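Local coordinates for vacuolar protein sorting-associated protein 29 (Entamoeba histolytica, PDB 5XCJ) that binds zinc through a metallophosphatase fold and, as a Vps29 family member, probably serves retromer in protein transport, at residues Asp24-Thr28 with Gly29-Thr33. The protein carries 1 engineered substitution. Numbering follows the deposited sequence.
Sequences DRLNT and GRIQT
The guanidinium of R25 meets G29 edge-on: the CA of G29 lies near the guanidinium plane, 3.8 Å from R25 NH1, and no residue of 29-33 is stacked on either face. This pairing sits at the C-terminal end of helix 20-28, where the chain of the calcineurin-like metallophosphatase fold leaves the helix and heads for strand 33-36, a helix-to-strand link of its beta-alpha-beta crossover from strand 2-6. R25 gets there because CG stands trans to the backbone N (chi1 164°) and the chain then bends at chi2 (72°), which brings the guanidinium alongside the glycine; L152 of strand 149-156 touches the same side chain. With no side chain on G29, the arginine can come close to its backbone.

L26 and I31 pack together, on the side of the link that faces the sheet. The two side chains run at a slant to each other, and their methyls L26 CD2 and I31 CD1 are 4.1 Å apart; that same I31 CD1 also rests 3.8 Å from the carbonyl O of L26. Both side chains reach L4 of strand 2-6, while L26 additionally packs on L52 of helix 43-52 and F150 of strand 149-156, so helix end and link share one apolar layer against the sheet.

Between L26 and I31 the backbone turns sharply at R30, the centre of an inverse gamma turn, with a weak hydrogen bond from I31 N to G29 O (3.0 Å). Within 24-28, the hydroxyl OG1 of T28 gives a weak hydrogen bond to the backbone O of R25 at 3.5 Å.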
loop_
_atom_site.group_PDB
_atom_site.type_symbol
_atom_site.label_atom_id
_atom_site.label_comp_id
_atom_site.label_asym_id
_atom_site.label_seq_id
_atom_site.Cartn_x
_atom_site.Cartn_y
_atom_site.Cartn_z
ATOM N N ASP A 24 -10.047 6.652 12.279
ATOM C CA ASP A 24 -10.633 7.972 12.486
ATOM C C ASP A 24 -10.076 8.973 11.474
ATOM O O ASP A 24 -10.808 9.797 10.939
ATOM C CB ASP A 24 -10.356 8.475 13.903
ATOM C CG ASP A 24 -11.077 7.672 14.955
ATOM O OD1 ASP A 24 -11.942 6.863 14.592
ATOM O OD2 ASP A 24 -10.774 7.848 16.145
ATOM N N ARG A 25 -8.771 8.907 11.241
ATOM C CA ARG A 25 -8.119 9.781 10.277
ATOM C C ARG A 25 -8.562 9.541 8.834
ATOM O O ARG A 25 -8.809 10.477 8.088
ATOM C CB ARG A 25 -6.602 9.621 10.373
ATOM C CG ARG A 25 -5.848 10.170 9.179
ATOM C CD ARG A 25 -5.866 11.684 9.194
ATOM N NE ARG A 25 -5.429 12.265 7.931
ATOM C CZ ARG A 25 -6.170 12.321 6.834
ATOM N NH1 ARG A 25 -7.395 11.821 6.823
ATOM N NH2 ARG A 25 -5.681 12.875 5.738
ATOM N N LEU A 26 -8.597 8.274 8.447
ATOM C CA LEU A 26 -9.005 7.851 7.114
ATOM C C LEU A 26 -10.473 8.141 6.783
ATOM O O LEU A 26 -10.810 8.473 5.660
ATOM C CB LEU A 26 -8.672 6.377 6.900
ATOM C CG LEU A 26 -7.189 6.001 6.894
ATOM C CD1 LEU A 26 -6.964 4.502 6.820
ATOM C CD2 LEU A 26 -6.424 6.730 5.813
ATOM N N ASN A 27 -11.325 8.027 7.790
ATOM C CA ASN A 27 -12.768 8.240 7.650
ATOM C C ASN A 27 -13.198 9.651 7.237
ATOM O O ASN A 27 -14.248 9.814 6.633
ATOM C CB ASN A 27 -13.522 7.760 8.894
ATOM C CG ASN A 27 -13.898 6.293 8.813
ATOM O OD1 ASN A 27 -14.315 5.810 7.767
ATOM N ND2 ASN A 27 -13.751 5.575 9.923
ATOM N N THR A 28 -12.431 10.669 7.608
ATOM C CA THR A 28 -12.797 12.041 7.250
ATOM C C THR A 28 -12.112 12.619 6.010
ATOM O O THR A 28 -12.480 13.686 5.540
ATOM C CB THR A 28 -12.551 13.008 8.424
ATOM O OG1 THR A 28 -11.189 12.904 8.845
ATOM C CG2 THR A 28 -13.464 12.676 9.588
ATOM N N GLY A 29 -11.063 11.969 5.547
ATOM C CA GLY A 29 -10.326 12.509 4.434
ATOM C C GLY A 29 -11.104 12.513 3.153
ATOM O O GLY A 29 -12.022 11.724 2.973
ATOM N N ARG A 30 -10.778 13.443 2.265
ATOM C CA ARG A 30 -11.407 13.486 0.958
ATOM C C ARG A 30 -10.562 12.589 0.066
ATOM O O ARG A 30 -9.950 13.054 -0.889
ATOM C CB ARG A 30 -11.422 14.909 0.404
ATOM C CG ARG A 30 -12.444 15.126 -0.698
ATOM C CD ARG A 30 -13.839 15.254 -0.119
ATOM N NE ARG A 30 -14.887 14.881 -1.064
ATOM C CZ ARG A 30 -15.614 13.771 -0.978
ATOM N NH1 ARG A 30 -15.419 12.906 0.012
ATOM N NH2 ARG A 30 -16.544 13.525 -1.885
ATOM N N ILE A 31 -10.548 11.299 0.365
ATOM C CA ILE A 31 -9.734 10.375 -0.403
ATOM C C ILE A 31 -10.442 9.925 -1.672
ATOM O O ILE A 31 -11.489 9.300 -1.629
ATOM C CB ILE A 31 -9.367 9.145 0.447
ATOM C CG1 ILE A 31 -8.568 9.574 1.678
ATOM C CG2 ILE A 31 -8.575 8.150 -0.372
ATOM C CD1 ILE A 31 -8.405 8.490 2.711
ATOM N N GLN A 32 -9.907 10.349 -2.808
ATOM C CA GLN A 32 -10.435 9.974 -4.113
ATOM C C GLN A 32 -10.262 8.508 -4.524
ATOM O O GLN A 32 -11.156 7.916 -5.107
ATOM C CB GLN A 32 -9.858 10.879 -5.197
ATOM C CG GLN A 32 -10.420 12.290 -5.178
ATOM C CD GLN A 32 -9.812 13.135 -4.083
ATOM O OE1 GLN A 32 -8.660 12.945 -3.711
ATOM N NE2 GLN A 32 -10.588 14.073 -3.559
ATOM N N THR A 33 -9.090 7.949 -4.241
ATOM C CA THR A 33 -8.776 6.577 -4.635
ATOM C C THR A 33 -8.057 5.786 -3.540
ATOM O O THR A 33 -7.298 6.350 -2.752
ATOM C CB THR A 33 -7.912 6.601 -5.925
ATOM O OG1 THR A 33 -8.501 7.489 -6.870
ATOM C CG2 THR A 33 -7.783 5.233 -6.578
#